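Local coordinates for protein cystathionine gamma-synthase (Xanthomonas oryzae pv. oryzae KACC 10331, PDB 6LD7) that binds pyridoxal phosphate and probably makes cystathionine in the methionine biosynthesis pathway, as a member of the trans-sulfuration enzyme family, at residues S343-P348 with G369-S374; A309-E314 with L373-E378; A179-D184 with F198-V203; L161-D166 with A292-H297. The protein carries 1 engineered substitution. All coordinates share one frame; numbering follows the deposited sequence.

Contact 1 (S343-P348 with G369-S374); sequences SLIAHP and GLLRLS
Ser343 meets Ser374 through backbone atoms: Ser343 CA lies 3.3 Å from Ser374 O in a CA-H...O contact, while Ser343 OG bonds instead to Gly376 N and Glu378 OE1. Leu344 pairs with Ser374 as an antiparallel hydrogen-bonded pair. Leu344 N donates to Ser374 O at 2.9 Å, and in the return bond Ser374 N sits 31° out of the carbonyl plane of Leu344. The two side chains share a face with Ala346 and Arg372, and Ser374 OG turns to Gly339 N.

Ile345 forms the non-hydrogen-bonded pair with Leu373. Its CG1 is anti to the backbone N (chi1 -173°), which carries Ile345 CD1 alongside Leu373 CD2 at 3.8 Å. The same Ile345 CD1 reaches Leu371 CD2 at 4.1 Å, and Phe325 of helix 319-327 packs on this apolar face. The strands, whose directions differ by 157°, are inner neighbours in the five-stranded mixed sheet of the C-terminal domain, as in related fold type I PLP enzymes.

Ala346 exchanges two backbone bonds with Arg372. The extended start of the arginine chain bends at chi3, leaving Arg372 NH2 3.9 Å from Ala346 CB, a packing contact; the hydrogen bond of this NH2 goes to a triethylene glycol, probably from the crystallisation liquor. At His347 the ring meets Leu371 CD2 with its edge, and His347 CD2 lies 3.2 Å from Leu370 O. Hydrogen bonds of His347 NE2 with Asp368 O and of His347 ND1 with Ser350 OG fix the ring's rotation. Pro348 crosses Leu370 at about a right angle, Pro348 CG lying 4.2 Å from Leu370 CD2.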
loop_
_atom_site.group_PDB
_atom_site.type_symbol
_atom_site.label_atom_id
_atom_site.label_comp_id
_atom_site.label_asym_id
_atom_site.label_seq_id
_atom_site.Cartn_x
_atom_site.Cartn_y
_atom_site.Cartn_z
ATOM N N SER C 343 1.814 17.477 16.809
ATOM C CA SER C 343 2.259 18.891 16.973
ATOM C C SER C 343 3.701 19.043 16.441
ATOM O O SER C 343 4.580 18.194 16.735
ATOM C CB SER C 343 2.136 19.338 18.372
ATOM O OG SER C 343 0.778 19.325 18.846
ATOM N N LEU C 344 3.921 20.131 15.716
ATOM C CA LEU C 344 5.230 20.488 15.158
ATOM C C LEU C 344 5.565 21.899 15.590
ATOM O O LEU C 344 4.662 22.701 15.822
ATOM C CB LEU C 344 5.132 20.446 13.636
ATOM C CG LEU C 344 4.742 19.105 13.008
ATOM C CD1 LEU C 344 4.794 19.165 11.502
ATOM C CD2 LEU C 344 5.618 17.972 13.464
ATOM N N ILE C 345 6.840 22.178 15.704
ATOM C CA ILE C 345 7.404 23.538 15.862
ATOM C C ILE C 345 8.436 23.780 14.763
ATOM O O ILE C 345 9.147 22.810 14.346
ATOM C CB ILE C 345 7.996 23.673 17.265
ATOM C CG1 ILE C 345 8.428 25.111 17.504
ATOM C CG2 ILE C 345 9.110 22.645 17.542
ATOM C CD1 ILE C 345 8.581 25.404 18.973
ATOM N N ALA C 346 8.486 25.014 14.255
ATOM C CA ALA C 346 9.474 25.467 13.257
ATOM C C ALA C 346 9.965 26.846 13.691
ATOM O O ALA C 346 9.194 27.573 14.358
ATOM C CB ALA C 346 8.866 25.503 11.873
ATOM N N HIS C 347 11.233 27.123 13.432
ATOM C CA HIS C 347 11.915 28.434 13.656
ATOM C C HIS C 347 12.117 29.118 12.307
ATOM O O HIS C 347 13.031 28.737 11.582
ATOM C CB HIS C 347 13.215 28.167 14.407
ATOM C CG HIS C 347 13.983 29.410 14.693
ATOM N ND1 HIS C 347 15.220 29.685 14.080
ATOM C CD2 HIS C 347 13.635 30.508 15.399
ATOM C CE1 HIS C 347 15.637 30.878 14.508
ATOM N NE2 HIS C 347 14.687 31.391 15.343
ATOM N N PRO C 348 11.227 30.037 11.851
ATOM C CA PRO C 348 11.365 30.564 10.488
ATOM C C PRO C 348 12.769 31.086 10.084
ATOM O O PRO C 348 13.266 30.801 8.997
ATOM C CB PRO C 348 10.266 31.610 10.478
ATOM C CG PRO C 348 9.146 30.965 11.350
ATOM C CD PRO C 348 9.975 30.448 12.517
ATOM N N GLY C 369 13.530 35.645 17.169
ATOM C CA GLY C 369 12.741 35.129 18.292
ATOM C C GLY C 369 11.432 34.451 17.833
ATOM O O GLY C 369 10.737 33.896 18.746
ATOM N N LEU C 370 11.080 34.458 16.523
ATOM C CA LEU C 370 9.747 33.973 16.099
ATOM C C LEU C 370 9.743 32.446 16.028
ATOM O O LEU C 370 10.685 31.841 15.455
ATOM C CB LEU C 370 9.355 34.582 14.765
ATOM C CG LEU C 370 7.933 34.232 14.321
ATOM C CD1 LEU C 370 6.918 34.986 15.166
ATOM C CD2 LEU C 370 7.726 34.570 12.889
ATOM N N LEU C 371 8.761 31.820 16.662
ATOM C CA LEU C 371 8.518 30.361 16.560
ATOM C C LEU C 371 7.109 30.151 16.030
ATOM O O LEU C 371 6.211 30.935 16.393
ATOM C CB LEU C 371 8.718 29.699 17.927
ATOM C CG LEU C 371 10.173 29.624 18.409
ATOM C CD1 LEU C 371 10.249 29.342 19.893
ATOM C CD2 LEU C 371 10.922 28.550 17.646
ATOM N N ARG C 372 6.959 29.178 15.139
ATOM C CA ARG C 372 5.681 28.754 14.547
ATOM C C ARG C 372 5.284 27.386 15.081
ATOM O O ARG C 372 6.090 26.460 15.053
ATOM C CB ARG C 372 5.764 28.777 13.032
ATOM C CG ARG C 372 4.416 28.548 12.386
ATOM C CD ARG C 372 4.596 28.345 10.886
ATOM N NE ARG C 372 5.113 26.996 10.638
ATOM C CZ ARG C 372 5.516 26.583 9.446
ATOM N NH1 ARG C 372 5.349 27.375 8.414
ATOM N NH2 ARG C 372 5.909 25.333 9.272
ATOM N N LEU C 373 4.041 27.306 15.553
ATOM C CA LEU C 373 3.433 26.076 15.998
ATOM C C LEU C 373 2.406 25.622 15.001
ATOM O O LEU C 373 1.501 26.382 14.690
ATOM C CB LEU C 373 2.740 26.293 17.348
ATOM C CG LEU C 373 3.615 26.787 18.455
ATOM C CD1 LEU C 373 2.804 26.919 19.741
ATOM C CD2 LEU C 373 4.783 25.874 18.702
ATOM N N SER C 374 2.462 24.319 14.724
ATOM C CA SER C 374 1.359 23.576 14.077
ATOM C C SER C 374 0.793 22.667 15.163
ATOM O O SER C 374 1.436 21.681 15.520
ATOM C CB SER C 374 1.800 22.801 12.876
ATOM O OG SER C 374 0.744 21.955 12.405
#

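Contact 2 (A309-E314 with L373-E378); sequences AMMSFE and LSIGIE
Met311 CG stands between its own backbone N and carbonyl carbon (chi1 77°), and after an extended chi2 the chain folds at chi3 to lay Met311 CE against Ile375 CD1, 3.5 Å away. Met310 is curled differently, bent at both chi2 and chi3, which brings Met310 SD to 3.7 Å from Ser374 CB. Phe313 leans over obliquely, with Phe313 CE1 4.1 Å from Leu373 CD1.

Three backbone bonds set the register. Met311 and Leu373 form an antiparallel hydrogen-bonded pair, in which Leu373 N donates to Met311 O at 2.7 Å and Met311 N returns to Leu373 O at 3.2 Å. Beyond the non-hydrogen-bonded pair of Met310 and Ser374, Ile375 N reaches Ala309 O at 3.1 Å, extending the ladder by one bond.

The two faces differ in their surroundings. Phe187 and Tyr210 pack on Met310 beside Ser374, whereas helix 259-277 lies on the other face, where Leu277 touches Phe313 and Asn269 touches Ile375. This antiparallel pairing of strands 310-315 and 370-374, backed by a long helix, belongs to the C-terminal domain sheet of the fold type I PLP enzymes.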
loop_
_atom_site.group_PDB
_atom_site.type_symbol
_atom_site.label_atom_id
_atom_site.label_comp_id
_atom_site.label_asym_id
_atom_site.label_seq_id
_atom_site.Cartn_x
_atom_site.Cartn_y
_atom_site.Cartn_z
ATOM N N ALA C 309 -5.500 26.338 13.754
ATOM C CA ALA C 309 -4.577 25.740 14.727
ATOM C C ALA C 309 -3.126 26.042 14.358
ATOM O O ALA C 309 -2.232 25.405 14.905
ATOM C CB ALA C 309 -4.898 24.276 14.850
ATOM N N MET C 310 -2.882 26.976 13.460
ATOM C CA MET C 310 -1.523 27.545 13.242
ATOM C C MET C 310 -1.408 28.839 14.039
ATOM O O MET C 310 -2.318 29.646 14.032
ATOM C CB MET C 310 -1.272 27.889 11.772
ATOM C CG MET C 310 -1.421 26.682 10.813
ATOM S SD MET C 310 -0.246 25.339 11.194
ATOM C CE MET C 310 1.251 26.328 10.938
ATOM N N MET C 311 -0.276 29.022 14.654
ATOM C CA MET C 311 0.061 30.292 15.289
ATOM C C MET C 311 1.580 30.426 15.369
ATOM O O MET C 311 2.343 29.433 15.243
ATOM C CB MET C 311 -0.582 30.379 16.686
ATOM C CG MET C 311 0.094 29.600 17.732
ATOM S SD MET C 311 -0.786 29.785 19.358
ATOM C CE MET C 311 -2.381 29.082 18.946
ATOM N N SER C 312 1.993 31.658 15.533
ATOM C CA SER C 312 3.386 32.055 15.801
ATOM C C SER C 312 3.442 32.926 17.035
ATOM O O SER C 312 2.468 33.599 17.316
ATOM C CB SER C 312 3.963 32.784 14.587
ATOM O OG SER C 312 4.064 31.854 13.545
ATOM N N PHE C 313 4.627 33.034 17.624
ATOM C CA PHE C 313 4.889 33.864 18.796
ATOM C C PHE C 313 6.389 34.200 18.840
ATOM O O PHE C 313 7.256 33.410 18.376
ATOM C CB PHE C 313 4.312 33.159 20.048
ATOM C CG PHE C 313 5.127 32.007 20.568
ATOM C CD1 PHE C 313 4.977 30.762 20.032
ATOM C CD2 PHE C 313 6.140 32.212 21.480
ATOM C CE1 PHE C 313 5.764 29.709 20.433
ATOM C CE2 PHE C 313 6.923 31.152 21.912
ATOM C CZ PHE C 313 6.702 29.895 21.417
ATOM N N GLU C 314 6.680 35.408 19.291
ATOM C CA GLU C 314 8.054 35.933 19.503
ATOM C C GLU C 314 8.457 35.695 20.940
ATOM O O GLU C 314 7.770 36.172 21.829
ATOM C CB GLU C 314 8.100 37.416 19.204
ATOM C CG GLU C 314 8.074 37.635 17.721
ATOM C CD GLU C 314 7.900 39.070 17.303
ATOM O OE1 GLU C 314 7.586 39.277 16.086
ATOM O OE2 GLU C 314 8.107 39.959 18.207
ATOM N N LEU C 373 4.041 27.306 15.553
ATOM C CA LEU C 373 3.433 26.076 15.998
ATOM C C LEU C 373 2.406 25.622 15.001
ATOM O O LEU C 373 1.501 26.382 14.690
ATOM C CB LEU C 373 2.740 26.293 17.348
ATOM C CG LEU C 373 3.615 26.787 18.455
ATOM C CD1 LEU C 373 2.804 26.919 19.741
ATOM C CD2 LEU C 373 4.783 25.874 18.702
ATOM N N SER C 374 2.462 24.319 14.724
ATOM C CA SER C 374 1.359 23.576 14.077
ATOM C C SER C 374 0.793 22.667 15.163
ATOM O O SER C 374 1.436 21.681 15.520
ATOM C CB SER C 374 1.800 22.801 12.876
ATOM O OG SER C 374 0.744 21.955 12.405
ATOM N N ILE C 375 -0.326 23.050 15.739
ATOM C CA ILE C 375 -0.865 22.398 16.953
ATOM C C ILE C 375 -1.671 21.184 16.518
ATOM O O ILE C 375 -2.572 21.278 15.659
ATOM C CB ILE C 375 -1.637 23.428 17.767
ATOM C CG1 ILE C 375 -0.615 24.452 18.293
ATOM C CG2 ILE C 375 -2.441 22.772 18.885
ATOM C CD1 ILE C 375 -1.214 25.751 18.589
ATOM N N GLY C 376 -1.270 20.063 17.074
ATOM C CA GLY C 376 -1.892 18.757 16.789
ATOM C C GLY C 376 -3.070 18.445 17.707
ATOM O O GLY C 376 -3.731 19.403 18.245
ATOM N N ILE C 377 -3.375 17.143 17.812
ATOM C CA ILE C 377 -4.545 16.647 18.550
ATOM C C ILE C 377 -4.166 15.818 19.779
ATOM O O ILE C 377 -5.092 15.114 20.332
ATOM C CB ILE C 377 -5.454 15.875 17.614
ATOM C CG1 ILE C 377 -4.839 14.569 17.121
ATOM C CG2 ILE C 377 -5.853 16.794 16.506
ATOM C CD1 ILE C 377 -5.811 13.737 16.378
ATOM N N GLU C 378 -2.982 16.044 20.301
ATOM C CA GLU C 378 -2.578 15.491 21.608
ATOM C C GLU C 378 -3.471 16.118 22.677
ATOM O O GLU C 378 -4.091 17.143 22.424
ATOM C CB GLU C 378 -1.125 15.876 21.911
ATOM C CG GLU C 378 -0.129 15.301 20.938
ATOM C CD GLU C 378 0.247 16.178 19.762
ATOM O OE1 GLU C 378 -0.459 17.138 19.523
ATOM O OE2 GLU C 378 1.188 15.829 19.036
#

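Contact 3 (A179-D184 with F198-V203); sequences ALTVVD and FGADLV
Leu180 crosses the side chain of Asp201 at about a right angle, its CD2 branch touching the carboxylate: Leu180 CD2 lies 3.5 Å from Asp201 CG. The carboxylate also stands in for a backbone acceptor. Asp201 OD2 accepts from Thr181 N at 2.8 Å through its anti lone pair, the one turned away from the other oxygen. A bound water donates to this same Asp201 OD2 at 2.9 Å; it donates as well to Ala179 O and accepts from Thr181 OG1. Thr181 OG1 reaches that water from between its backbone N and carbonyl carbon (chi1 47°). The second oxygen, Asp201 OD1, makes a salt bridge with Arg225, so both ends of the buried carboxylate have partners, which would be expected to favour its charged form.

Ordinary strand pairing follows. Leu202 N donates to Thr181 O at 3.1 Å, an oxygen that also takes a weak bond from Asp201 N. Further on, Val183 N donates to Leu202 O at 2.9 Å. Val182 CG2 packs on Leu202 CB on one face, and on the other Val183 CG2 lies 3.9 Å from Ala200 CB. Strands 180-184 and 202-206 are thus parallel neighbours, joined by a loop without a regular helix, in the seven-stranded mixed sheet, flanked by strands 151-155 and 220-224. At the end of the first strand Asp184 OD2 lies close to the pyridine N1 of the pyridoxal phosphate-modified lysine at position 209, consistent with the cofactor-site layout of fold type I PLP enzymes.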
loop_
_atom_site.group_PDB
_atom_site.type_symbol
_atom_site.label_atom_id
_atom_site.label_comp_id
_atom_site.label_asym_id
_atom_site.label_seq_id
_atom_site.Cartn_x
_atom_site.Cartn_y
_atom_site.Cartn_z
ATOM N N ALA C 179 -10.229 40.331 -13.760
ATOM C CA ALA C 179 -9.203 39.366 -13.298
ATOM C C ALA C 179 -9.886 38.156 -12.673
ATOM O O ALA C 179 -10.888 38.325 -11.923
ATOM C CB ALA C 179 -8.272 40.055 -12.330
ATOM N N LEU C 180 -9.329 36.978 -12.933
ATOM C CA LEU C 180 -9.671 35.748 -12.206
ATOM C C LEU C 180 -8.942 35.764 -10.856
ATOM O O LEU C 180 -7.852 36.389 -10.727
ATOM C CB LEU C 180 -9.290 34.535 -13.046
ATOM C CG LEU C 180 -9.907 34.492 -14.429
ATOM C CD1 LEU C 180 -9.096 33.578 -15.288
ATOM C CD2 LEU C 180 -11.335 34.001 -14.358
ATOM N N THR C 181 -9.544 35.128 -9.852
ATOM C CA THR C 181 -8.900 34.944 -8.538
ATOM C C THR C 181 -8.697 33.450 -8.245
ATOM O O THR C 181 -9.595 32.624 -8.535
ATOM C CB THR C 181 -9.767 35.605 -7.468
ATOM O OG1 THR C 181 -11.110 35.155 -7.736
ATOM C CG2 THR C 181 -9.602 37.098 -7.608
ATOM N N VAL C 182 -7.552 33.153 -7.651
ATOM C CA VAL C 182 -7.210 31.823 -7.135
ATOM C C VAL C 182 -6.870 31.985 -5.666
ATOM O O VAL C 182 -6.066 32.835 -5.333
ATOM C CB VAL C 182 -6.081 31.130 -7.950
ATOM C CG1 VAL C 182 -4.754 31.866 -8.013
ATOM C CG2 VAL C 182 -5.815 29.741 -7.365
ATOM N N VAL C 183 -7.487 31.185 -4.797
ATOM C CA VAL C 183 -7.155 31.221 -3.369
ATOM C C VAL C 183 -6.440 29.948 -2.964
ATOM O O VAL C 183 -6.992 28.838 -3.151
ATOM C CB VAL C 183 -8.421 31.418 -2.553
ATOM C CG1 VAL C 183 -8.072 31.610 -1.094
ATOM C CG2 VAL C 183 -9.239 32.583 -3.099
ATOM N N ASP C 184 -5.314 30.126 -2.302
ATOM C CA ASP C 184 -4.579 29.027 -1.648
ATOM C C ASP C 184 -5.180 28.881 -0.258
ATOM O O ASP C 184 -4.805 29.664 0.566
ATOM C CB ASP C 184 -3.077 29.300 -1.615
ATOM C CG ASP C 184 -2.279 28.089 -1.139
ATOM O OD1 ASP C 184 -2.909 27.253 -0.418
ATOM O OD2 ASP C 184 -1.053 28.021 -1.469
ATOM N N PHE C 198 -17.345 33.224 -1.875
ATOM C CA PHE C 198 -17.080 34.659 -2.016
ATOM C C PHE C 198 -16.876 34.995 -3.492
ATOM O O PHE C 198 -16.485 36.106 -3.783
ATOM C CB PHE C 198 -15.879 35.018 -1.138
ATOM C CG PHE C 198 -16.124 34.841 0.331
ATOM C CD1 PHE C 198 -16.738 35.835 1.061
ATOM C CD2 PHE C 198 -15.776 33.704 0.999
ATOM C CE1 PHE C 198 -17.039 35.681 2.396
ATOM C CE2 PHE C 198 -16.049 33.567 2.350
ATOM C CZ PHE C 198 -16.691 34.557 3.043
ATOM N N GLY C 199 -17.023 34.053 -4.408
ATOM C CA GLY C 199 -16.954 34.327 -5.858
ATOM C C GLY C 199 -15.579 34.053 -6.472
ATOM O O GLY C 199 -15.391 34.301 -7.658
ATOM N N ALA C 200 -14.641 33.469 -5.748
ATOM C CA ALA C 200 -13.331 33.070 -6.344
ATOM C C ALA C 200 -13.513 32.114 -7.524
ATOM O O ALA C 200 -14.425 31.295 -7.464
ATOM C CB ALA C 200 -12.433 32.431 -5.312
ATOM N N ASP C 201 -12.622 32.181 -8.529
ATOM C CA ASP C 201 -12.680 31.280 -9.684
ATOM C C ASP C 201 -12.129 29.916 -9.299
ATOM O O ASP C 201 -12.699 28.881 -9.733
ATOM C CB ASP C 201 -11.976 31.909 -10.857
ATOM C CG ASP C 201 -12.611 33.255 -11.223
ATOM O OD1 ASP C 201 -13.714 33.208 -11.784
ATOM O OD2 ASP C 201 -12.008 34.359 -10.892
ATOM N N LEU C 202 -11.105 29.913 -8.461
ATOM C CA LEU C 202 -10.347 28.709 -8.186
ATOM C C LEU C 202 -9.993 28.698 -6.725
ATOM O O LEU C 202 -9.604 29.758 -6.162
ATOM C CB LEU C 202 -9.047 28.713 -9.015
ATOM C CG LEU C 202 -9.218 28.605 -10.518
ATOM C CD1 LEU C 202 -7.979 29.137 -11.213
ATOM C CD2 LEU C 202 -9.483 27.169 -10.907
ATOM N N VAL C 203 -9.900 27.503 -6.194
ATOM C CA VAL C 203 -9.304 27.332 -4.873
ATOM C C VAL C 203 -8.332 26.165 -5.002
ATOM O O VAL C 203 -8.624 25.171 -5.707
ATOM C CB VAL C 203 -10.408 27.179 -3.797
ATOM C CG1 VAL C 203 -11.301 25.974 -4.016
ATOM C CG2 VAL C 203 -9.741 26.982 -2.467
HETATM O O HOH W 1 -12.506 36.836 -9.552
#

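Contact 4 (L161-D166 with A292-H297); sequences LLRITD and ATHPGH
A bound water joins Ile164 and Pro295: it donates to Pro295 O at 2.6 Å and accepts from Ile164 N at 2.9 Å, thereby bridging two irregular loops by their backbones. Beside this bridge Ile164 points its side chain at Gly296. Its CG1, anti to the carbonyl carbon (chi1 -49°), lies 3.9 Å from Gly296 O. Leu299 and Ala300 of helix 297-303 continue the surface that Ile164 packs on.

Residues 294-297 form a type II beta turn, closed by the bond from His297 N to His294 O at 2.9 Å. Gly296 takes its third position with a phi of 88°, where a side chain would be jammed against the preceding carbonyl oxygen and would run into Ile164. The His294 ring turns an edge to the carbonyls of Leu161 and Leu162, although which ring atoms face them is doubtful in the model.

Arg163 starts away from the turn but bends at chi2 and chi3, placing its guanidinium against Pro295. Pro295 CG lies over one face of the group, 3.7 Å from Arg163 NH2. The guanidinium and the His294 ring are inclined at 54°.

Both loops run into helix starts. Asp166, at the N-cap of helix 167-176, accepts from Phe169 N, and Gly296 holds the N-cap position of helix 297-303. The contact is therefore a loop-to-loop junction, through water and packing, between the cofactor-binding and C-terminal domains of a fold type I PLP enzyme.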
loop_
_atom_site.group_PDB
_atom_site.type_symbol
_atom_site.label_atom_id
_atom_site.label_comp_id
_atom_site.label_asym_id
_atom_site.label_seq_id
_atom_site.Cartn_x
_atom_site.Cartn_y
_atom_site.Cartn_z
ATOM N N LEU C 161 2.814 34.935 9.882
ATOM C CA LEU C 161 2.210 36.011 10.728
ATOM C C LEU C 161 0.677 35.999 10.708
ATOM O O LEU C 161 0.133 36.839 11.371
ATOM C CB LEU C 161 2.737 37.382 10.342
ATOM C CG LEU C 161 4.261 37.521 10.335
ATOM C CD1 LEU C 161 4.634 38.936 9.924
ATOM C CD2 LEU C 161 4.860 37.187 11.667
ATOM N N LEU C 162 0.025 35.070 10.037
ATOM C CA LEU C 162 -1.454 34.893 10.048
ATOM C C LEU C 162 -2.163 36.211 9.730
ATOM O O LEU C 162 -3.184 36.445 10.303
ATOM C CB LEU C 162 -1.798 34.280 11.424
ATOM C CG LEU C 162 -1.406 32.806 11.371
ATOM C CD1 LEU C 162 -0.296 32.400 12.254
ATOM C CD2 LEU C 162 -2.580 31.913 11.351
ATOM N N ARG C 163 -1.713 36.928 8.718
ATOM C CA ARG C 163 -2.449 38.087 8.126
ATOM C C ARG C 163 -3.662 37.557 7.408
ATOM O O ARG C 163 -3.596 36.498 6.720
ATOM C CB ARG C 163 -1.591 38.928 7.155
ATOM C CG ARG C 163 -0.222 39.357 7.690
ATOM C CD ARG C 163 -0.346 40.567 8.593
ATOM N NE ARG C 163 -0.407 40.223 9.972
ATOM C CZ ARG C 163 0.354 40.681 11.018
ATOM N NH1 ARG C 163 1.346 41.568 10.923
ATOM N NH2 ARG C 163 0.036 40.197 12.207
ATOM N N ILE C 164 -4.766 38.258 7.578
ATOM C CA ILE C 164 -6.047 37.879 6.967
ATOM C C ILE C 164 -6.307 38.770 5.773
ATOM O O ILE C 164 -6.335 39.983 5.919
ATOM C CB ILE C 164 -7.111 37.985 8.044
ATOM C CG1 ILE C 164 -6.706 37.270 9.348
ATOM C CG2 ILE C 164 -8.439 37.487 7.553
ATOM C CD1 ILE C 164 -6.586 35.793 9.214
ATOM N N THR C 165 -6.547 38.205 4.614
ATOM C CA THR C 165 -6.989 38.962 3.454
ATOM C C THR C 165 -8.493 38.854 3.386
ATOM O O THR C 165 -9.063 37.723 3.527
ATOM C CB THR C 165 -6.405 38.372 2.173
ATOM O OG1 THR C 165 -4.987 38.345 2.325
ATOM C CG2 THR C 165 -6.829 39.129 0.952
ATOM N N ASP C 166 -9.109 39.971 3.035
ATOM C CA ASP C 166 -10.582 40.078 2.971
ATOM C C ASP C 166 -11.034 39.550 1.633
ATOM O O ASP C 166 -10.847 40.201 0.579
ATOM C CB ASP C 166 -10.970 41.516 3.302
ATOM C CG ASP C 166 -12.455 41.805 3.201
ATOM O OD1 ASP C 166 -13.246 40.974 2.582
ATOM O OD2 ASP C 166 -12.800 42.847 3.770
ATOM N N ALA C 292 -8.364 38.721 20.091
ATOM C CA ALA C 292 -9.140 39.937 19.770
ATOM C C ALA C 292 -8.211 41.060 19.375
ATOM O O ALA C 292 -8.667 41.906 18.711
ATOM C CB ALA C 292 -10.033 40.286 20.965
ATOM N N THR C 293 -6.939 41.046 19.765
ATOM C CA THR C 293 -5.927 42.058 19.451
ATOM C C THR C 293 -5.139 41.732 18.203
ATOM O O THR C 293 -4.283 42.556 17.834
ATOM C CB THR C 293 -4.954 42.124 20.625
ATOM O OG1 THR C 293 -4.535 40.768 20.777
ATOM C CG2 THR C 293 -5.686 42.632 21.861
ATOM N N HIS C 294 -5.471 40.622 17.536
ATOM C CA HIS C 294 -4.835 40.245 16.255
ATOM C C HIS C 294 -5.471 41.076 15.150
ATOM O O HIS C 294 -6.668 41.032 14.934
ATOM C CB HIS C 294 -4.951 38.731 15.991
ATOM C CG HIS C 294 -4.112 38.288 14.855
ATOM N ND1 HIS C 294 -4.636 38.141 13.583
ATOM C CD2 HIS C 294 -2.780 38.123 14.749
ATOM C CE1 HIS C 294 -3.694 37.687 12.791
ATOM N NE2 HIS C 294 -2.551 37.750 13.474
ATOM N N PRO C 295 -4.659 41.700 14.303
ATOM C CA PRO C 295 -5.198 42.464 13.173
ATOM C C PRO C 295 -5.900 41.483 12.225
ATOM O O PRO C 295 -5.327 40.510 11.802
ATOM C CB PRO C 295 -3.978 43.191 12.576
ATOM C CG PRO C 295 -2.765 42.462 13.141
ATOM C CD PRO C 295 -3.185 41.720 14.389
ATOM N N GLY C 296 -7.131 41.788 11.839
ATOM C CA GLY C 296 -7.983 40.883 11.050
ATOM C C GLY C 296 -8.813 39.926 11.891
ATOM O O GLY C 296 -9.534 39.103 11.257
ATOM N N HIS C 297 -8.807 40.017 13.233
ATOM C CA HIS C 297 -9.670 39.172 14.090
ATOM C C HIS C 297 -11.110 39.161 13.622
ATOM O O HIS C 297 -11.683 38.056 13.374
ATOM C CB HIS C 297 -9.560 39.558 15.541
ATOM C CG HIS C 297 -10.494 38.810 16.414
ATOM N ND1 HIS C 297 -10.295 37.466 16.764
ATOM C CD2 HIS C 297 -11.630 39.235 17.051
ATOM C CE1 HIS C 297 -11.332 37.088 17.545
ATOM N NE2 HIS C 297 -12.160 38.162 17.717
HETATM O O HOH W 2 -4.492 40.561 9.295
#

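From the N terminus, residues 161-166 open contact 4, which closes only at 292-297. The intervening loop contains all of contact 3, a short closure between 179-184 and 198-203 that joins two parallel strands of the seven-stranded sheet. After contact 4 has closed, residues 309-314 open contact 2, and 343-348 open contact 1 within that span. Both end on strand 370-374 and share Leu373 and Ser374, which makes it the middle strand between 310-315 and 344-346. Contact 4 links the two sheets' regions: Leu162 packs on Met310 and Met311, and Leu161 on Leu370. Contact 3 stays apart, with its centre about 29 Å from that of contact 1.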